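Type II restriction enzyme AgeI (Thalassobius gelatinovorus, PDB 5DWA) recognises the double-stranded DNA sequence 5'-ACCGGT-3' and cuts it after the first adenine, leaving fragments with terminal 5'-phosphates. Local coordinates at residues A95-L100 with A117-Q122; R139-M144 with G164-V169; Y31-V36 with Y72-R77. All coordinates share one frame; numbering follows the deposited sequence.

Contact 1 of 3, residues A95-L100 with A117-Q122; sequences AFEVAL and ALFKGQ. With nucleotides of chain D.
E97 and F119 meet tip to tip with no hydrogen bond between them: a buried carboxylate faces the rim of a phenyl ring. In this PD-(D/E)XK nuclease the contact joins helix 84-109 to the loop that follows the edge strand 113-117 of the central mixed sheet. OE2 of E97 lies near the ring plane, at the edge, 3.6 Å from CE1 of F119; the carboxylate and ring planes are 61° apart. CG of E97 is anti to its own carbonyl carbon (chi1 -58°), and from there the chain runs extended toward the loop. The link that is polar is indirect: a water 2.7 Å from OE1 of E97 also lies 2.8 Å from O of L118 and can donate to either oxygen, though other acceptors compete for its two protons. One residue on, V98 crosses F119 at about a right angle, and its CG2 approaches CZ of the ring at 3.9 Å, again at the edge. The methyl of A117 sits above one face of the same ring, shifted toward its rim, and R44 makes a cation-pi contact with F119. E97 also touches D142, which lies just before strand 143-148 and is probably the motif aspartate. Further along the loop, K120 packs on the DNA. The bend that brings F119 round to the helix is an inverse gamma turn centred on L118, closed by a weak bond of 3.1 Å from N of F119 to O of A117.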
loop_
_atom_site.group_PDB
_atom_site.type_symbol
_atom_site.label_atom_id
_atom_site.label_comp_id
_atom_site.label_asym_id
_atom_site.label_seq_id
_atom_site.Cartn_x
_atom_site.Cartn_y
_atom_site.Cartn_z
ATOM N N ALA A 95 15.531 -0.881 -5.211
ATOM C CA ALA A 95 16.459 -1.659 -6.024
ATOM C C ALA A 95 16.031 -1.693 -7.489
ATOM O O ALA A 95 16.877 -1.693 -8.374
ATOM C CB ALA A 95 16.590 -3.072 -5.483
ATOM N N PHE A 96 14.729 -1.733 -7.762
ATOM C CA PHE A 96 14.289 -1.757 -9.153
ATOM C C PHE A 96 14.597 -0.409 -9.834
ATOM O O PHE A 96 15.000 -0.368 -11.001
ATOM C CB PHE A 96 12.800 -2.117 -9.231
ATOM C CG PHE A 96 12.267 -2.207 -10.633
ATOM C CD1 PHE A 96 12.964 -2.870 -11.628
ATOM C CD2 PHE A 96 11.047 -1.633 -10.945
ATOM C CE1 PHE A 96 12.450 -2.950 -12.917
ATOM C CE2 PHE A 96 10.527 -1.701 -12.231
ATOM C CZ PHE A 96 11.230 -2.360 -13.219
ATOM N N GLU A 97 14.423 0.690 -9.103
ATOM C CA GLU A 97 14.869 2.001 -9.595
ATOM C C GLU A 97 16.364 1.989 -9.940
ATOM O O GLU A 97 16.762 2.452 -11.012
ATOM C CB GLU A 97 14.604 3.088 -8.567
ATOM C CG GLU A 97 13.142 3.205 -8.162
ATOM C CD GLU A 97 12.977 4.253 -7.088
ATOM O OE1 GLU A 97 13.149 5.446 -7.401
ATOM O OE2 GLU A 97 12.720 3.888 -5.925
ATOM N N VAL A 98 17.186 1.484 -9.020
ATOM C CA VAL A 98 18.629 1.365 -9.262
ATOM C C VAL A 98 18.901 0.589 -10.543
ATOM O O VAL A 98 19.710 0.997 -11.367
ATOM C CB VAL A 98 19.351 0.669 -8.085
ATOM C CG1 VAL A 98 20.790 0.285 -8.474
ATOM C CG2 VAL A 98 19.364 1.567 -6.868
ATOM N N ALA A 99 18.217 -0.535 -10.707
ATOM C CA ALA A 99 18.425 -1.391 -11.866
ATOM C C ALA A 99 17.998 -0.709 -13.172
ATOM O O ALA A 99 18.688 -0.837 -14.181
ATOM C CB ALA A 99 17.680 -2.708 -11.686
ATOM N N LEU A 100 16.875 0.009 -13.161
ATOM C CA LEU A 100 16.419 0.717 -14.359
ATOM C C LEU A 100 17.457 1.739 -14.824
ATOM O O LEU A 100 17.769 1.826 -16.014
ATOM C CB LEU A 100 15.083 1.421 -14.110
ATOM C CG LEU A 100 13.856 0.522 -14.108
ATOM C CD1 LEU A 100 12.658 1.331 -13.608
ATOM C CD2 LEU A 100 13.598 -0.024 -15.503
ATOM N N ALA A 117 17.209 8.259 -10.443
ATOM C CA ALA A 117 16.317 7.788 -9.374
ATOM C C ALA A 117 16.137 8.890 -8.341
ATOM O O ALA A 117 17.109 9.528 -7.927
ATOM C CB ALA A 117 16.863 6.520 -8.725
ATOM N N LEU A 118 14.890 9.136 -7.945
ATOM C CA LEU A 118 14.613 10.251 -7.044
ATOM C C LEU A 118 14.636 9.762 -5.599
ATOM O O LEU A 118 13.605 9.602 -4.948
ATOM C CB LEU A 118 13.280 10.918 -7.397
ATOM C CG LEU A 118 13.235 11.510 -8.809
ATOM C CD1 LEU A 118 11.876 12.124 -9.103
ATOM C CD2 LEU A 118 14.340 12.547 -8.967
ATOM N N PHE A 119 15.841 9.514 -5.103
ATOM C CA PHE A 119 16.007 9.034 -3.741
ATOM C C PHE A 119 15.987 10.208 -2.776
ATOM O O PHE A 119 15.797 11.351 -3.189
ATOM C CB PHE A 119 17.301 8.230 -3.624
ATOM C CG PHE A 119 17.248 6.921 -4.349
ATOM C CD1 PHE A 119 16.072 6.181 -4.375
ATOM C CD2 PHE A 119 18.361 6.420 -5.003
ATOM C CE1 PHE A 119 16.009 4.971 -5.041
ATOM C CE2 PHE A 119 18.303 5.204 -5.672
ATOM C CZ PHE A 119 17.130 4.480 -5.689
ATOM N N LYS A 120 16.184 9.926 -1.494
ATOM C CA LYS A 120 15.983 10.937 -0.462
ATOM C C LYS A 120 16.751 12.231 -0.723
ATOM O O LYS A 120 17.966 12.218 -0.931
ATOM C CB LYS A 120 16.378 10.367 0.893
ATOM C CG LYS A 120 15.466 10.802 2.008
ATOM C CD LYS A 120 15.241 9.657 2.957
ATOM C CE LYS A 120 14.315 10.061 4.071
ATOM N NZ LYS A 120 13.591 8.877 4.592
ATOM N N GLY A 121 16.030 13.346 -0.724
ATOM C CA GLY A 121 16.657 14.644 -0.891
ATOM C C GLY A 121 16.591 15.184 -2.307
ATOM O O GLY A 121 16.846 16.366 -2.537
ATOM N N GLN A 122 16.237 14.327 -3.258
ATOM C CA GLN A 122 16.239 14.712 -4.668
ATOM C C GLN A 122 14.866 15.093 -5.209
ATOM O O GLN A 122 14.766 15.753 -6.246
ATOM C CB GLN A 122 16.794 13.574 -5.524
ATOM C CG GLN A 122 18.260 13.293 -5.341
ATOM C CD GLN A 122 18.682 12.071 -6.119
ATOM O OE1 GLN A 122 18.903 12.138 -7.329
ATOM N NE2 GLN A 122 18.778 10.939 -5.437
ATOM P P DG D 11 19.731 1.421 3.881
ATOM O OP1 DG D 11 19.365 0.214 3.102
ATOM O OP2 DG D 11 21.044 1.437 4.595
ATOM O "O5'" DG D 11 19.699 2.693 2.943
ATOM C "C5'" DG D 11 18.597 2.940 2.091
ATOM C "C4'" DG D 11 18.207 4.402 2.148
ATOM O "O4'" DG D 11 17.479 4.654 3.378
ATOM C "C3'" DG D 11 19.379 5.384 2.147
ATOM O "O3'" DG D 11 19.029 6.555 1.416
ATOM C "C2'" DG D 11 19.567 5.689 3.633
ATOM C "C1'" DG D 11 18.130 5.671 4.124
ATOM N N9 DG D 11 17.990 5.341 5.541
ATOM C C8 DG D 11 18.836 4.575 6.308
ATOM N N7 DG D 11 18.432 4.436 7.543
ATOM C C5 DG D 11 17.241 5.149 7.592
ATOM C C6 DG D 11 16.339 5.360 8.667
ATOM O O6 DG D 11 16.416 4.946 9.832
ATOM N N1 DG D 11 15.258 6.140 8.285
ATOM C C2 DG D 11 15.063 6.652 7.030
ATOM N N2 DG D 11 13.967 7.386 6.861
ATOM N N3 DG D 11 15.894 6.466 6.012
ATOM C C4 DG D 11 16.958 5.708 6.366
HETATM O O HOH W 1 12.507 7.056 -5.330
#

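Contact 2 of 3, residues R139-M144 with G164-V169; sequences RKVDVM and GIHAKV. With nucleotides of chain C.
D142 reaches across to the I165-A167 backbone at a classic beta bulge, D142 and V143 together standing opposite I165 on the antiparallel partner strand. O of I165 accepts from N of D142 at 2.9 Å and from N of V143 at 3.2 Å, while N of I165 bonds O of V143. CB of D142 points toward the neighbouring strand, and CG is set anti to the carbonyl carbon (chi1 -53°), beside the backbone N. CB passes 3.5 Å from O of I165, CG lies 3.7 Å from N of A167, and OD2 takes that N-H on its anti lone pair at 2.7 Å. OD2 also accepts from a water at 2.7 Å that hydrogen-bonds NZ of K168. An alanine here would probably leave the A167 N-H without this acceptor and the water without its carboxylate mate.

D142 and K168 are consistent with the aspartate and lysine of the PD-(D/E)XK motif; H166 then probably takes the place of its second acid. K168 and K140 cross at about a right angle, their NZ atoms close but bridged by waters; K168 is salt-bridged to D178, while NZ of K140 makes a short bond of 2.5 Å to OP1 of DC5 of chain C. Nearby, CG2 of V141 makes a CH-pi contact over one face of the H166 imidazole, 4.2 Å from its centroid, and ND1 of H166 bonds D178.

The hairpin of strands 143-148 and 159-168 lies between strands 113-117 and 191-196 in the sheet. Helix 178-187 touches V141 and H166, helix 84-109 reaches D142 and A167, and R174 of the second subunit packs on K140.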
loop_
_atom_site.group_PDB
_atom_site.type_symbol
_atom_site.label_atom_id
_atom_site.label_comp_id
_atom_site.label_asym_id
_atom_site.label_seq_id
_atom_site.Cartn_x
_atom_site.Cartn_y
_atom_site.Cartn_z
ATOM N N ARG A 139 3.901 13.534 -5.555
ATOM C CA ARG A 139 5.150 12.929 -5.083
ATOM C C ARG A 139 5.360 11.492 -5.550
ATOM O O ARG A 139 6.488 10.991 -5.535
ATOM C CB ARG A 139 5.219 12.962 -3.554
ATOM C CG ARG A 139 5.145 14.360 -2.963
ATOM C CD ARG A 139 5.914 14.452 -1.652
ATOM N NE ARG A 139 7.106 15.288 -1.768
ATOM C CZ ARG A 139 8.345 14.864 -1.536
ATOM N NH1 ARG A 139 8.565 13.611 -1.166
ATOM N NH2 ARG A 139 9.366 15.696 -1.663
ATOM N N LYS A 140 4.283 10.833 -5.966
ATOM C CA LYS A 140 4.376 9.419 -6.351
ATOM C C LYS A 140 4.887 9.279 -7.780
ATOM O O LYS A 140 4.137 8.957 -8.713
ATOM C CB LYS A 140 3.024 8.708 -6.183
ATOM C CG LYS A 140 3.049 7.189 -6.398
ATOM C CD LYS A 140 4.117 6.484 -5.556
ATOM C CE LYS A 140 3.799 4.985 -5.426
ATOM N NZ LYS A 140 4.953 4.194 -4.923
ATOM N N VAL A 141 6.180 9.551 -7.935
ATOM C CA VAL A 141 6.910 9.302 -9.172
ATOM C C VAL A 141 8.329 8.978 -8.737
ATOM O O VAL A 141 8.812 9.540 -7.753
ATOM C CB VAL A 141 6.837 10.504 -10.140
ATOM C CG1 VAL A 141 7.462 11.748 -9.529
ATOM C CG2 VAL A 141 7.475 10.156 -11.473
ATOM N N ASP A 142 8.989 8.058 -9.433
ATOM C CA ASP A 142 10.202 7.450 -8.889
ATOM C C ASP A 142 11.512 7.846 -9.560
ATOM O O ASP A 142 12.509 8.072 -8.884
ATOM C CB ASP A 142 10.039 5.928 -8.929
ATOM C CG ASP A 142 8.759 5.485 -8.268
ATOM O OD1 ASP A 142 8.522 5.909 -7.120
ATOM O OD2 ASP A 142 7.976 4.756 -8.903
ATOM N N VAL A 143 11.514 7.893 -10.881
ATOM C CA VAL A 143 12.739 8.150 -11.624
ATOM C C VAL A 143 12.458 9.280 -12.613
ATOM O O VAL A 143 11.464 9.247 -13.336
ATOM C CB VAL A 143 13.229 6.881 -12.361
ATOM C CG1 VAL A 143 14.499 7.160 -13.140
ATOM C CG2 VAL A 143 13.402 5.689 -11.399
ATOM N N MET A 144 13.299 10.303 -12.645
ATOM C CA MET A 144 13.026 11.376 -13.590
ATOM C C MET A 144 13.730 11.102 -14.915
ATOM O O MET A 144 14.735 10.388 -14.962
ATOM C CB MET A 144 13.408 12.744 -13.002
ATOM C CG MET A 144 14.852 13.148 -13.084
ATOM S SD MET A 144 15.056 14.898 -12.635
ATOM C CE MET A 144 16.704 14.808 -11.960
ATOM N N GLY A 164 8.723 11.341 -16.189
ATOM C CA GLY A 164 9.142 10.488 -15.102
ATOM C C GLY A 164 8.616 9.092 -15.255
ATOM O O GLY A 164 7.720 8.812 -16.057
ATOM N N ILE A 165 9.228 8.186 -14.494
ATOM C CA ILE A 165 8.865 6.769 -14.457
ATOM C C ILE A 165 8.248 6.398 -13.106
ATOM O O ILE A 165 8.804 6.737 -12.061
ATOM C CB ILE A 165 10.093 5.869 -14.715
ATOM C CG1 ILE A 165 10.762 6.245 -16.043
ATOM C CG2 ILE A 165 9.689 4.399 -14.710
ATOM C CD1 ILE A 165 12.007 5.431 -16.337
ATOM N N HIS A 166 7.085 5.738 -13.143
ATOM C CA HIS A 166 6.505 5.071 -11.997
ATOM C C HIS A 166 7.002 3.648 -12.043
ATOM O O HIS A 166 6.589 2.882 -12.915
ATOM C CB HIS A 166 4.987 5.145 -12.079
ATOM C CG HIS A 166 4.498 6.538 -12.262
ATOM N ND1 HIS A 166 4.147 7.343 -11.202
ATOM C CD2 HIS A 166 4.364 7.300 -13.377
ATOM C CE1 HIS A 166 3.798 8.534 -11.656
ATOM N NE2 HIS A 166 3.934 8.538 -12.971
ATOM N N ALA A 167 7.923 3.316 -11.140
ATOM C CA ALA A 167 8.595 2.026 -11.156
ATOM C C ALA A 167 7.984 1.148 -10.084
ATOM O O ALA A 167 7.926 1.540 -8.920
ATOM C CB ALA A 167 10.090 2.192 -10.926
ATOM N N LYS A 168 7.478 -0.012 -10.479
ATOM C CA LYS A 168 6.855 -0.911 -9.516
ATOM C C LYS A 168 7.269 -2.329 -9.816
ATOM O O LYS A 168 7.089 -2.803 -10.931
ATOM C CB LYS A 168 5.324 -0.821 -9.553
ATOM C CG LYS A 168 4.765 0.583 -9.652
ATOM C CD LYS A 168 3.307 0.614 -9.262
ATOM C CE LYS A 168 3.138 0.602 -7.749
ATOM N NZ LYS A 168 3.597 1.878 -7.125
ATOM N N VAL A 169 7.821 -3.012 -8.829
ATOM C CA VAL A 169 8.065 -4.438 -8.997
ATOM C C VAL A 169 6.745 -5.165 -9.248
ATOM O O VAL A 169 6.638 -5.983 -10.161
ATOM C CB VAL A 169 8.749 -5.035 -7.772
ATOM C CG1 VAL A 169 8.702 -6.573 -7.819
ATOM C CG2 VAL A 169 10.180 -4.518 -7.662
ATOM P P DC C 5 5.737 4.202 -1.873
ATOM O OP1 DC C 5 6.108 5.213 -2.894
ATOM O OP2 DC C 5 4.315 3.985 -1.532
ATOM O "O5'" DC C 5 6.381 2.807 -2.300
ATOM C "C5'" DC C 5 7.757 2.733 -2.631
ATOM C "C4'" DC C 5 8.393 1.528 -1.972
ATOM O "O4'" DC C 5 8.421 1.729 -0.555
ATOM C "C3'" DC C 5 7.624 0.239 -2.180
ATOM O "O3'" DC C 5 8.104 -0.378 -3.351
ATOM C "C2'" DC C 5 7.963 -0.581 -0.922
ATOM C "C1'" DC C 5 8.357 0.482 0.115
ATOM N N1 DC C 5 7.400 0.631 1.263
ATOM C C2 DC C 5 7.813 0.307 2.562
ATOM O O2 DC C 5 8.960 -0.107 2.733
ATOM N N3 DC C 5 6.949 0.464 3.594
ATOM C C4 DC C 5 5.709 0.924 3.363
ATOM N N4 DC C 5 4.892 1.068 4.411
ATOM C C5 DC C 5 5.272 1.270 2.052
ATOM C C6 DC C 5 6.132 1.108 1.043
HETATM O O HOH W 2 6.425 1.628 -6.519
HETATM O O HOH W 3 3.975 1.626 -4.454
HETATM O O HOH W 4 5.572 3.877 -8.085
#

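Contact 3 of 3, residues Y31-V36 with Y72-R77; sequences YFVPLV and YRIYIR. With nucleotides of chain C.
In the N-terminal helical region, F32, V33 and V36 pack against I74 and Y75 on the protein side of a DNA-contacting helix. The short axes of 31-36 and 72-77 come within 9.8 Å at a signed crossing angle of -39°, both helices running broadly the same way, and no hydrogen bond spans the interface. F32 carries much of it. Its CB points toward the second helix, and CG, anti to the backbone N (chi1 -179°), carries the side chain on from there; it and I74 slide past each other in opposite directions. CD2 of F32 meets CG2 of I74 at 3.7 Å, while CZ, farther out, comes within 4.0 Å of CD1 of Y75, in the plane of the tyrosine ring and at its edge. CG2 of V36, one turn on, lies over the centre of one F32 face. V36 turns its other methyl to Y75, with CG1 4.0 Å from CD1. CG2 of I74 is shared, since CG2 of V33 also approaches it at 3.7 Å, the two side chains crossing at about a right angle. At the margin, NH2 of R77, itself hydrogen-bonded to a residue near the segment, comes 4.2 Å from CG2 of V33.

Y72, whose CB is directed away from 31-36, gives its OH proton to OP1 of DG8 of chain C at 2.6 Å. The phosphate oxygen lies at the edge of the tyrosine ring. Y75 hydrogen-bonds S87 through its OH.

Around the pair, helix 43-57 covers F32 through A50, helix 84-109 packs on I76 and supplies W88 to both tyrosines, and strand 2-8 touches R73.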
loop_
_atom_site.group_PDB
_atom_site.type_symbol
_atom_site.label_atom_id
_atom_site.label_comp_id
_atom_site.label_asym_id
_atom_site.label_seq_id
_atom_site.Cartn_x
_atom_site.Cartn_y
_atom_site.Cartn_z
ATOM N N TYR A 31 27.368 -14.345 -6.714
ATOM C CA TYR A 31 27.536 -12.895 -6.778
ATOM C C TYR A 31 26.687 -12.197 -5.718
ATOM O O TYR A 31 27.144 -11.290 -5.031
ATOM C CB TYR A 31 27.171 -12.374 -8.169
ATOM C CG TYR A 31 27.233 -10.870 -8.294
ATOM C CD1 TYR A 31 28.443 -10.201 -8.200
ATOM C CD2 TYR A 31 26.085 -10.121 -8.510
ATOM C CE1 TYR A 31 28.512 -8.818 -8.318
ATOM C CE2 TYR A 31 26.143 -8.741 -8.628
ATOM C CZ TYR A 31 27.359 -8.098 -8.529
ATOM O OH TYR A 31 27.419 -6.730 -8.650
ATOM N N PHE A 32 25.452 -12.661 -5.573
ATOM C CA PHE A 32 24.451 -11.956 -4.775
ATOM C C PHE A 32 24.525 -12.250 -3.273
ATOM O O PHE A 32 24.445 -11.332 -2.464
ATOM C CB PHE A 32 23.061 -12.299 -5.319
ATOM C CG PHE A 32 21.917 -11.628 -4.601
ATOM C CD1 PHE A 32 21.930 -10.268 -4.333
ATOM C CD2 PHE A 32 20.798 -12.370 -4.241
ATOM C CE1 PHE A 32 20.854 -9.660 -3.697
ATOM C CE2 PHE A 32 19.720 -11.774 -3.608
ATOM C CZ PHE A 32 19.745 -10.426 -3.330
ATOM N N VAL A 33 24.682 -13.518 -2.901
ATOM C CA VAL A 33 24.687 -13.885 -1.486
ATOM C C VAL A 33 25.661 -13.042 -0.650
ATOM O O VAL A 33 25.264 -12.515 0.390
ATOM C CB VAL A 33 25.002 -15.386 -1.286
ATOM C CG1 VAL A 33 25.302 -15.678 0.179
ATOM C CG2 VAL A 33 23.836 -16.241 -1.772
ATOM N N PRO A 34 26.922 -12.881 -1.102
ATOM C CA PRO A 34 27.828 -12.100 -0.251
ATOM C C PRO A 34 27.463 -10.620 -0.145
ATOM O O PRO A 34 28.030 -9.918 0.690
ATOM C CB PRO A 34 29.192 -12.256 -0.943
ATOM C CG PRO A 34 29.058 -13.429 -1.832
ATOM C CD PRO A 34 27.625 -13.423 -2.278
ATOM N N LEU A 35 26.529 -10.156 -0.972
ATOM C CA LEU A 35 26.139 -8.752 -0.964
ATOM C C LEU A 35 24.994 -8.480 0.006
ATOM O O LEU A 35 24.786 -7.336 0.416
ATOM C CB LEU A 35 25.726 -8.300 -2.368
ATOM C CG LEU A 35 26.747 -8.474 -3.491
ATOM C CD1 LEU A 35 26.181 -7.922 -4.800
ATOM C CD2 LEU A 35 28.059 -7.786 -3.137
ATOM N N VAL A 36 24.244 -9.528 0.345
ATOM C CA VAL A 36 22.997 -9.376 1.099
ATOM C C VAL A 36 23.243 -8.751 2.471
ATOM O O VAL A 36 22.475 -7.905 2.930
ATOM C CB VAL A 36 22.279 -10.734 1.259
ATOM C CG1 VAL A 36 21.073 -10.620 2.188
ATOM C CG2 VAL A 36 21.849 -11.264 -0.099
ATOM N N TYR A 72 14.555 -12.570 -4.716
ATOM C CA TYR A 72 13.661 -12.543 -3.558
ATOM C C TYR A 72 13.909 -13.688 -2.598
ATOM O O TYR A 72 14.044 -13.496 -1.393
ATOM C CB TYR A 72 12.224 -12.596 -4.055
ATOM C CG TYR A 72 11.118 -12.718 -3.031
ATOM C CD1 TYR A 72 11.019 -11.847 -1.950
ATOM C CD2 TYR A 72 10.103 -13.647 -3.217
ATOM C CE1 TYR A 72 9.964 -11.940 -1.051
ATOM C CE2 TYR A 72 9.061 -13.746 -2.333
ATOM C CZ TYR A 72 8.980 -12.891 -1.267
ATOM O OH TYR A 72 7.906 -13.004 -0.415
ATOM N N ARG A 73 13.959 -14.891 -3.155
ATOM C CA ARG A 73 14.086 -16.095 -2.346
ATOM C C ARG A 73 15.424 -16.165 -1.636
ATOM O O ARG A 73 15.495 -16.500 -0.453
ATOM C CB ARG A 73 13.897 -17.337 -3.214
ATOM C CG ARG A 73 12.490 -17.499 -3.727
ATOM C CD ARG A 73 11.488 -17.636 -2.597
ATOM N NE ARG A 73 10.130 -17.641 -3.122
ATOM C CZ ARG A 73 9.032 -17.732 -2.381
ATOM N NH1 ARG A 73 9.115 -17.824 -1.061
ATOM N NH2 ARG A 73 7.847 -17.720 -2.964
ATOM N N ILE A 74 16.486 -15.859 -2.367
ATOM C CA ILE A 74 17.816 -15.865 -1.789
ATOM C C ILE A 74 17.923 -14.798 -0.697
ATOM O O ILE A 74 18.470 -15.047 0.373
ATOM C CB ILE A 74 18.900 -15.643 -2.866
ATOM C CG1 ILE A 74 18.956 -16.856 -3.802
ATOM C CG2 ILE A 74 20.249 -15.420 -2.226
ATOM C CD1 ILE A 74 19.941 -16.723 -4.945
ATOM N N TYR A 75 17.391 -13.608 -0.970
ATOM C CA TYR A 75 17.417 -12.529 0.007
ATOM C C TYR A 75 16.700 -12.941 1.295
ATOM O O TYR A 75 17.235 -12.781 2.395
ATOM C CB TYR A 75 16.789 -11.266 -0.591
ATOM C CG TYR A 75 16.962 -10.036 0.264
ATOM C CD1 TYR A 75 18.037 -9.180 0.057
ATOM C CD2 TYR A 75 16.053 -9.719 1.270
ATOM C CE1 TYR A 75 18.217 -8.054 0.828
ATOM C CE2 TYR A 75 16.215 -8.578 2.049
ATOM C CZ TYR A 75 17.304 -7.749 1.819
ATOM O OH TYR A 75 17.509 -6.615 2.569
ATOM N N ILE A 76 15.494 -13.479 1.155
ATOM C CA ILE A 76 14.724 -13.941 2.307
ATOM C C ILE A 76 15.467 -15.014 3.120
ATOM O O ILE A 76 15.402 -15.015 4.352
ATOM C CB ILE A 76 13.342 -14.482 1.853
ATOM C CG1 ILE A 76 12.487 -13.345 1.287
ATOM C CG2 ILE A 76 12.619 -15.186 3.001
ATOM C CD1 ILE A 76 12.262 -12.212 2.254
ATOM N N ARG A 77 16.184 -15.907 2.440
ATOM C CA ARG A 77 16.931 -16.966 3.118
ATOM C C ARG A 77 18.159 -16.433 3.835
ATOM O O ARG A 77 18.483 -16.856 4.949
ATOM C CB ARG A 77 17.367 -18.037 2.119
ATOM C CG ARG A 77 18.166 -19.179 2.766
ATOM C CD ARG A 77 18.699 -20.175 1.750
ATOM N NE ARG A 77 19.851 -19.664 1.011
ATOM C CZ ARG A 77 19.934 -19.654 -0.315
ATOM N NH1 ARG A 77 18.931 -20.122 -1.043
ATOM N NH2 ARG A 77 21.017 -19.179 -0.915
ATOM P P DG C 8 4.458 -13.838 -1.713
ATOM O OP1 DG C 8 5.897 -14.185 -1.598
ATOM O OP2 DG C 8 3.787 -13.982 -3.025
ATOM O "O5'" DG C 8 3.693 -14.685 -0.616
ATOM C "C5'" DG C 8 4.153 -14.614 0.731
ATOM C "C4'" DG C 8 2.992 -14.638 1.705
ATOM O "O4'" DG C 8 2.215 -13.415 1.592
ATOM C "C3'" DG C 8 2.021 -15.778 1.508
ATOM O "O3'" DG C 8 1.648 -16.238 2.792
ATOM C "C2'" DG C 8 0.855 -15.127 0.728
ATOM C "C1'" DG C 8 0.855 -13.713 1.267
ATOM N N9 DG C 8 0.437 -12.687 0.319
ATOM C C8 DG C 8 0.817 -12.562 -0.996
ATOM N N7 DG C 8 0.332 -11.483 -1.576
ATOM C C5 DG C 8 -0.360 -10.842 -0.559
ATOM C C6 DG C 8 -1.090 -9.638 -0.580
ATOM O O6 DG C 8 -1.232 -8.857 -1.522
ATOM N N1 DG C 8 -1.661 -9.350 0.658
ATOM C C2 DG C 8 -1.542 -10.133 1.783
ATOM N N2 DG C 8 -2.161 -9.694 2.905
ATOM N N3 DG C 8 -0.863 -11.268 1.808
ATOM C C4 DG C 8 -0.308 -11.562 0.608
ATOM P P DG C 7 6.917 -8.050 -3.861
ATOM O OP1 DG C 7 8.232 -8.676 -4.118
ATOM O OP2 DG C 7 6.055 -7.651 -4.983
ATOM O "O5'" DG C 7 6.060 -9.069 -2.981
ATOM C "C5'" DG C 7 6.544 -9.546 -1.748
ATOM C "C4'" DG C 7 5.440 -10.317 -1.041
ATOM O "O4'" DG C 7 4.470 -9.388 -0.495
ATOM C "C3'" DG C 7 4.641 -11.246 -1.942
ATOM O "O3'" DG C 7 4.228 -12.346 -1.184
ATOM C "C2'" DG C 7 3.447 -10.377 -2.353
ATOM C "C1'" DG C 7 3.182 -9.617 -1.068
ATOM N N9 DG C 7 2.598 -8.305 -1.262
ATOM C C8 DG C 7 2.423 -7.628 -2.448
ATOM N N7 DG C 7 1.938 -6.429 -2.282
ATOM C C5 DG C 7 1.821 -6.294 -0.907
ATOM C C6 DG C 7 1.361 -5.208 -0.130
ATOM O O6 DG C 7 0.966 -4.099 -0.519
ATOM N N1 DG C 7 1.408 -5.485 1.226
ATOM C C2 DG C 7 1.843 -6.668 1.772
ATOM N N2 DG C 7 1.820 -6.747 3.105
ATOM N N3 DG C 7 2.271 -7.693 1.058
ATOM C C4 DG C 7 2.235 -7.437 -0.268
#

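Overall arrangement
Along the chain the order is contact 3, contact 1, contact 2, each closed before the next opens. Contacts 1 and 2 have centres about 9 Å apart and touch: N of L118 probably bonds O of D142 at 2.8 Å, and L100 packs on A167, so helix 84-109 and the loop after strand 113-117 lie directly against the hairpin of the mixed sheet. Contact 3 stands apart in the N-terminal helices, its centre about 20 Å from that of contact 1 and 25 Å from that of contact 2. Helix 63-78 precedes helix 84-109, connecting the two regions. Residues of all three contacts reach the DNA, consistent with helical region and nuclease core gripping it together.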